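Local coordinates for protein beta-L-arabinobiosidase (Bacteroides thetaiotaomicron, PDB 5MQR) that acts as a glycoside hydrolase on complex plant pectin, named for beta-L-arabinobiosidase activity and possibly having an exo-alpha-sialidase activity as well, at residues 162-167 and 233-238; 243-248 and 253-258. All coordinates share one frame; numbering follows the deposited sequence.

Contact 1 of 2, residues 162-167 and 233-238; sequences RLITMG and QEILDN
I235 projects from helix 226-236 toward strand 163-170 and brings its CD1 methyl up to two side chains of the strand, the selenomethionine M166 and I164. M166 and I235 reach toward each other tip to tip, with M166 CE 3.9 Å from I235 CD1. I164 comes in at a slant instead, and its branch methyl CG2 lies 4.2 Å from the same I235 CD1. The two strand residues are next but one in sequence, so both start out toward the helix, while T165 between them starts out away from it. In I235 the CG1 branch stands opposite the carbonyl carbon and then runs on extended (chi2 162°), which carries CD1 well clear of the helix backbone; the CA atoms of I164 and I235 remain 9.3 Å apart. M166 closes its part of the distance with a chain that is straight at chi2 and bent at chi3 (115°), placing CE at its far end. The strand is the second of four in an antiparallel blade of the N-terminal beta-propeller, and the helix belongs to the connection leading from this blade to the next. Y156 of the neighbouring strand 148-157 touches both M166 and I235, and F228 and A231 of the helix also pack on I164. Q233 NE2 donates to D237 OD1 over 3.1 Å, with the oxygen in the amide plane of Q233 but approached from above the carboxylate plane. Between these two segments the contact is apolar only; a polar link from helix to blade lies nearby, where E234 bonds Y156 OH. With all three touching residues buried and van der Waals contact alone between them, the place of I235 CD1 depends on close fit, and nothing directional sets the rotation of the methyls.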
loop_
_atom_site.group_PDB
_atom_site.type_symbol
_atom_site.label_atom_id
_atom_site.label_comp_id
_atom_site.label_asym_id
_atom_site.label_seq_id
_atom_site.Cartn_x
_atom_site.Cartn_y
_atom_site.Cartn_z
ATOM N N ARG A 162 11.420 5.605 -36.176
ATOM C CA ARG A 162 10.929 4.503 -37.023
ATOM C C ARG A 162 10.860 3.151 -36.293
ATOM O O ARG A 162 11.641 2.874 -35.357
ATOM C CB ARG A 162 11.777 4.384 -38.284
ATOM C CG ARG A 162 11.651 5.604 -39.199
ATOM C CD ARG A 162 12.677 5.537 -40.309
ATOM N NE ARG A 162 12.440 6.519 -41.372
ATOM C CZ ARG A 162 12.207 6.243 -42.659
ATOM N NH1 ARG A 162 12.150 5.002 -43.131
ATOM N NH2 ARG A 162 12.038 7.245 -43.511
ATOM N N LEU A 163 9.903 2.319 -36.698
ATOM C CA LEU A 163 9.718 1.025 -36.065
ATOM C C LEU A 163 10.250 -0.020 -37.003
ATOM O O LEU A 163 9.754 -0.139 -38.099
ATOM C CB LEU A 163 8.247 0.749 -35.737
ATOM C CG LEU A 163 7.950 -0.605 -35.053
ATOM C CD1 LEU A 163 8.725 -0.808 -33.757
ATOM C CD2 LEU A 163 6.465 -0.728 -34.757
ATOM N N ILE A 164 11.262 -0.769 -36.567
ATOM C CA ILE A 164 11.787 -1.900 -37.332
ATOM C C ILE A 164 11.368 -3.187 -36.625
ATOM O O ILE A 164 11.459 -3.287 -35.389
ATOM C CB ILE A 164 13.326 -1.850 -37.476
ATOM C CG1 ILE A 164 13.814 -0.458 -37.920
ATOM C CG2 ILE A 164 13.826 -2.910 -38.458
ATOM C CD1 ILE A 164 13.253 0.058 -39.217
ATOM N N THR A 165 10.882 -4.158 -37.392
ATOM C CA THR A 165 10.632 -5.495 -36.854
ATOM C C THR A 165 11.602 -6.458 -37.531
ATOM O O THR A 165 12.036 -6.215 -38.657
ATOM C CB THR A 165 9.153 -5.925 -36.973
ATOM O OG1 THR A 165 8.933 -7.152 -36.262
ATOM C CG2 THR A 165 8.731 -6.076 -38.429
HETATM N N MSE A 166 11.986 -7.522 -36.819
HETATM C CA MSE A 166 13.042 -8.423 -37.308
HETATM C C MSE A 166 12.761 -9.849 -36.936
HETATM O O MSE A 166 12.072 -10.141 -35.954
HETATM C CB MSE A 166 14.443 -8.029 -36.814
HETATM C CG MSE A 166 14.530 -7.926 -35.287
HETATM SE SE MSE A 166 16.266 -7.194 -34.659
HETATM C CE MSE A 166 15.593 -5.530 -33.867
ATOM N N GLY A 167 13.284 -10.749 -37.756
ATOM C CA GLY A 167 13.230 -12.155 -37.476
ATOM C C GLY A 167 14.348 -12.879 -38.170
ATOM O O GLY A 167 15.110 -12.276 -38.932
ATOM N N GLN A 233 21.417 0.131 -39.260
ATOM C CA GLN A 233 22.793 0.264 -38.795
ATOM C C GLN A 233 22.885 0.472 -37.275
ATOM O O GLN A 233 23.850 0.017 -36.652
ATOM C CB GLN A 233 23.510 1.408 -39.541
ATOM C CG GLN A 233 25.025 1.441 -39.338
ATOM C CD GLN A 233 25.685 0.134 -39.760
ATOM O OE1 GLN A 233 25.539 -0.292 -40.893
ATOM N NE2 GLN A 233 26.385 -0.515 -38.844
ATOM N N GLU A 234 21.892 1.161 -36.699
ATOM C CA GLU A 234 21.788 1.355 -35.249
ATOM C C GLU A 234 21.590 0.045 -34.494
ATOM O O GLU A 234 22.027 -0.071 -33.350
ATOM C CB GLU A 234 20.601 2.260 -34.872
ATOM C CG GLU A 234 20.785 3.742 -35.173
ATOM C CD GLU A 234 19.498 4.542 -35.039
ATOM O OE1 GLU A 234 18.561 4.123 -34.322
ATOM O OE2 GLU A 234 19.426 5.614 -35.669
ATOM N N ILE A 235 20.871 -0.902 -35.097
ATOM C CA ILE A 235 20.679 -2.203 -34.486
ATOM C C ILE A 235 22.031 -2.883 -34.380
ATOM O O ILE A 235 22.396 -3.341 -33.300
ATOM C CB ILE A 235 19.724 -3.081 -35.290
ATOM C CG1 ILE A 235 18.300 -2.511 -35.202
ATOM C CG2 ILE A 235 19.766 -4.518 -34.782
ATOM C CD1 ILE A 235 17.377 -3.029 -36.283
ATOM N N LEU A 236 22.760 -2.920 -35.491
ATOM C CA LEU A 236 24.088 -3.542 -35.548
ATOM C C LEU A 236 25.096 -2.874 -34.617
ATOM O O LEU A 236 25.962 -3.536 -34.093
ATOM C CB LEU A 236 24.647 -3.528 -36.976
ATOM C CG LEU A 236 23.949 -4.413 -38.015
ATOM C CD1 LEU A 236 24.485 -4.142 -39.426
ATOM C CD2 LEU A 236 24.111 -5.884 -37.651
ATOM N N ASP A 237 24.965 -1.570 -34.399
ATOM C CA ASP A 237 25.866 -0.839 -33.499
ATOM C C ASP A 237 25.411 -0.853 -32.054
ATOM O O ASP A 237 26.032 -0.213 -31.220
ATOM C CB ASP A 237 26.047 0.615 -33.978
ATOM C CG ASP A 237 26.707 0.723 -35.374
ATOM O OD1 ASP A 237 27.339 -0.248 -35.874
ATOM O OD2 ASP A 237 26.576 1.809 -35.985
ATOM N N ASN A 238 24.342 -1.576 -31.734
ATOM C CA ASN A 238 23.850 -1.612 -30.385
ATOM C C ASN A 238 24.149 -2.986 -29.752
ATOM O O ASN A 238 23.500 -3.980 -30.073
ATOM C CB ASN A 238 22.356 -1.331 -30.378
ATOM C CG ASN A 238 21.817 -1.094 -28.992
ATOM O OD1 ASN A 238 22.203 -1.758 -28.040
ATOM N ND2 ASN A 238 20.928 -0.126 -28.867
#

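Contact 2 of 2, residues 243-248 and 253-258; sequences MQWVEE and DPIIPL
The indole of W245 is met obliquely by I255, whose CD1 lies 4.4 Å from W245 CE3; V153 of strand 148-157 also touches the W245 side chain. The segments are two arms of an irregular loop in the N-terminal beta-propeller, the second opening with a type I beta turn, D253 to I256. M243 SE sits over one face of the puckered ring of P257, toward its outer carbons, 3.8 Å from each of P257 CB, CG and CD. Curled at chi2 and chi3 (-63° and -78°), M243 lays its chain slantwise across P257 and L258, and M243 CE ends 3.8 Å from L258 CB. In the middle V246 and I256 cross at about a right angle, V246 CG2 to I256 CG2 at 3.7 Å, and I256 CD1 reaches W245 CB at 4.1 Å. Cutting I256 back to an alanine removes CG1, CG2 and CD1, which would probably leave a gap between the arms, with V246 CG2 and W245 CB losing the methyls that face them. R152 pairs with E247 and R187 with E248, tying the first arm to the blade of strands 148-157 and 186-192. D253 OD1 accepts I255 N on its anti lone pair (3.2 Å, N-H...O angle 169°), an Asx turn.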
loop_
_atom_site.group_PDB
_atom_site.type_symbol
_atom_site.label_atom_id
_atom_site.label_comp_id
_atom_site.label_asym_id
_atom_site.label_seq_id
_atom_site.Cartn_x
_atom_site.Cartn_y
_atom_site.Cartn_z
HETATM N N MSE A 243 23.592 -9.011 -28.261
HETATM C CA MSE A 243 23.411 -10.011 -27.205
HETATM C C MSE A 243 22.203 -10.889 -27.400
HETATM O O MSE A 243 22.147 -11.997 -26.857
HETATM C CB MSE A 243 23.255 -9.362 -25.835
HETATM C CG MSE A 243 24.528 -8.672 -25.350
HETATM SE SE MSE A 243 26.028 -9.924 -25.100
HETATM C CE MSE A 243 25.364 -10.622 -23.379
ATOM N N GLN A 244 21.221 -10.407 -28.161
ATOM C CA GLN A 244 19.986 -11.148 -28.417
ATOM C C GLN A 244 19.989 -11.845 -29.754
ATOM O O GLN A 244 18.960 -12.335 -30.183
ATOM C CB GLN A 244 18.782 -10.209 -28.317
ATOM C CG GLN A 244 18.672 -9.516 -26.970
ATOM C CD GLN A 244 17.517 -8.536 -26.907
ATOM O OE1 GLN A 244 16.347 -8.936 -26.914
ATOM N NE2 GLN A 244 17.839 -7.238 -26.866
ATOM N N TRP A 245 21.129 -11.850 -30.422
ATOM C CA TRP A 245 21.328 -12.565 -31.680
ATOM C C TRP A 245 22.256 -13.782 -31.531
ATOM O O TRP A 245 22.490 -14.493 -32.498
ATOM C CB TRP A 245 21.968 -11.631 -32.705
ATOM C CG TRP A 245 21.069 -10.602 -33.359
ATOM C CD1 TRP A 245 19.822 -10.185 -32.956
ATOM C CD2 TRP A 245 21.406 -9.818 -34.504
ATOM N NE1 TRP A 245 19.355 -9.207 -33.814
ATOM C CE2 TRP A 245 20.316 -8.955 -34.760
ATOM C CE3 TRP A 245 22.532 -9.757 -35.338
ATOM C CZ2 TRP A 245 20.314 -8.058 -35.830
ATOM C CZ3 TRP A 245 22.533 -8.869 -36.399
ATOM C CH2 TRP A 245 21.430 -8.034 -36.644
ATOM N N VAL A 246 22.784 -14.017 -30.335
ATOM C CA VAL A 246 23.831 -15.031 -30.133
ATOM C C VAL A 246 23.409 -16.476 -30.415
ATOM O O VAL A 246 24.235 -17.279 -30.855
ATOM C CB VAL A 246 24.422 -14.952 -28.714
ATOM C CG1 VAL A 246 23.378 -15.366 -27.645
ATOM C CG2 VAL A 246 25.723 -15.765 -28.616
ATOM N N GLU A 247 22.142 -16.806 -30.188
ATOM C CA GLU A 247 21.692 -18.171 -30.417
ATOM C C GLU A 247 21.605 -18.568 -31.879
ATOM O O GLU A 247 21.785 -19.745 -32.163
ATOM C CB GLU A 247 20.355 -18.449 -29.742
ATOM C CG GLU A 247 20.421 -18.361 -28.237
ATOM C CD GLU A 247 19.064 -18.554 -27.598
ATOM O OE1 GLU A 247 18.516 -19.660 -27.779
ATOM O OE2 GLU A 247 18.553 -17.637 -26.905
ATOM N N GLU A 248 21.302 -17.618 -32.777
ATOM C CA GLU A 248 21.102 -17.905 -34.216
ATOM C C GLU A 248 22.282 -17.482 -35.075
ATOM O O GLU A 248 22.520 -18.067 -36.117
ATOM C CB GLU A 248 19.852 -17.210 -34.750
ATOM C CG GLU A 248 18.568 -17.534 -34.005
ATOM C CD GLU A 248 18.278 -16.677 -32.772
ATOM O OE1 GLU A 248 19.005 -15.706 -32.472
ATOM O OE2 GLU A 248 17.284 -16.996 -32.079
ATOM N N ASP A 253 30.927 -15.331 -33.631
ATOM C CA ASP A 253 30.886 -14.154 -34.505
ATOM C C ASP A 253 31.394 -12.938 -33.726
ATOM O O ASP A 253 30.887 -12.672 -32.635
ATOM C CB ASP A 253 29.468 -13.863 -35.025
ATOM C CG ASP A 253 29.467 -12.964 -36.275
ATOM O OD1 ASP A 253 29.946 -11.806 -36.200
ATOM O OD2 ASP A 253 28.982 -13.428 -37.332
ATOM N N PRO A 254 32.389 -12.213 -34.282
ATOM C CA PRO A 254 32.946 -10.984 -33.688
ATOM C C PRO A 254 31.923 -9.947 -33.209
ATOM O O PRO A 254 32.163 -9.313 -32.196
ATOM C CB PRO A 254 33.781 -10.390 -34.835
ATOM C CG PRO A 254 34.192 -11.560 -35.650
ATOM C CD PRO A 254 33.104 -12.589 -35.522
ATOM N N ILE A 255 30.792 -9.784 -33.901
ATOM C CA ILE A 255 29.787 -8.752 -33.517
ATOM C C ILE A 255 29.022 -9.040 -32.218
ATOM O O ILE A 255 28.331 -8.147 -31.702
ATOM C CB ILE A 255 28.747 -8.475 -34.644
ATOM C CG1 ILE A 255 27.749 -9.649 -34.790
ATOM C CG2 ILE A 255 29.451 -8.118 -35.955
ATOM C CD1 ILE A 255 26.893 -9.601 -36.046
ATOM N N ILE A 256 29.094 -10.284 -31.731
ATOM C CA ILE A 256 28.448 -10.664 -30.473
ATOM C C ILE A 256 29.407 -10.300 -29.326
ATOM O O ILE A 256 30.546 -10.764 -29.313
ATOM C CB ILE A 256 28.093 -12.177 -30.393
ATOM C CG1 ILE A 256 27.348 -12.689 -31.652
ATOM C CG2 ILE A 256 27.265 -12.449 -29.149
ATOM C CD1 ILE A 256 25.975 -12.080 -31.927
ATOM N N PRO A 257 28.953 -9.475 -28.367
ATOM C CA PRO A 257 29.866 -9.057 -27.282
ATOM C C PRO A 257 30.352 -10.189 -26.359
ATOM O O PRO A 257 31.534 -10.253 -26.041
ATOM C CB PRO A 257 29.027 -8.044 -26.477
ATOM C CG PRO A 257 27.973 -7.574 -27.417
ATOM C CD PRO A 257 27.674 -8.737 -28.321
ATOM N N LEU A 258 29.421 -11.039 -25.926
ATOM C CA LEU A 258 29.699 -12.185 -25.062
ATOM C C LEU A 258 29.305 -13.409 -25.870
ATOM O O LEU A 258 28.140 -13.589 -26.178
ATOM C CB LEU A 258 28.872 -12.107 -23.770
ATOM C CG LEU A 258 29.095 -13.208 -22.714
ATOM C CD1 LEU A 258 30.522 -13.177 -22.172
ATOM C CD2 LEU A 258 28.091 -13.090 -21.572
#

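The two contacts follow one another along the chain and meet at W245, which belongs to contact 2 but packs on three residues of contact 1: its CH2 on L236 CD2, its CZ2 on I235 CG2 and its NE1 beside M166 SE. Both lean on the same propeller blade, contact 1 by its strand 163-170, contact 2 through W245 and the salt bridges of E247 and E248. They differ in setting. Contact 1 is fully buried and apolar. Contact 2 is only partly buried, joins two arms of a single loop, and covers nearly three times the area, with charged pairs beside its apolar contacts. A bound calcium ion lies about 6 Å from the M166 side chain.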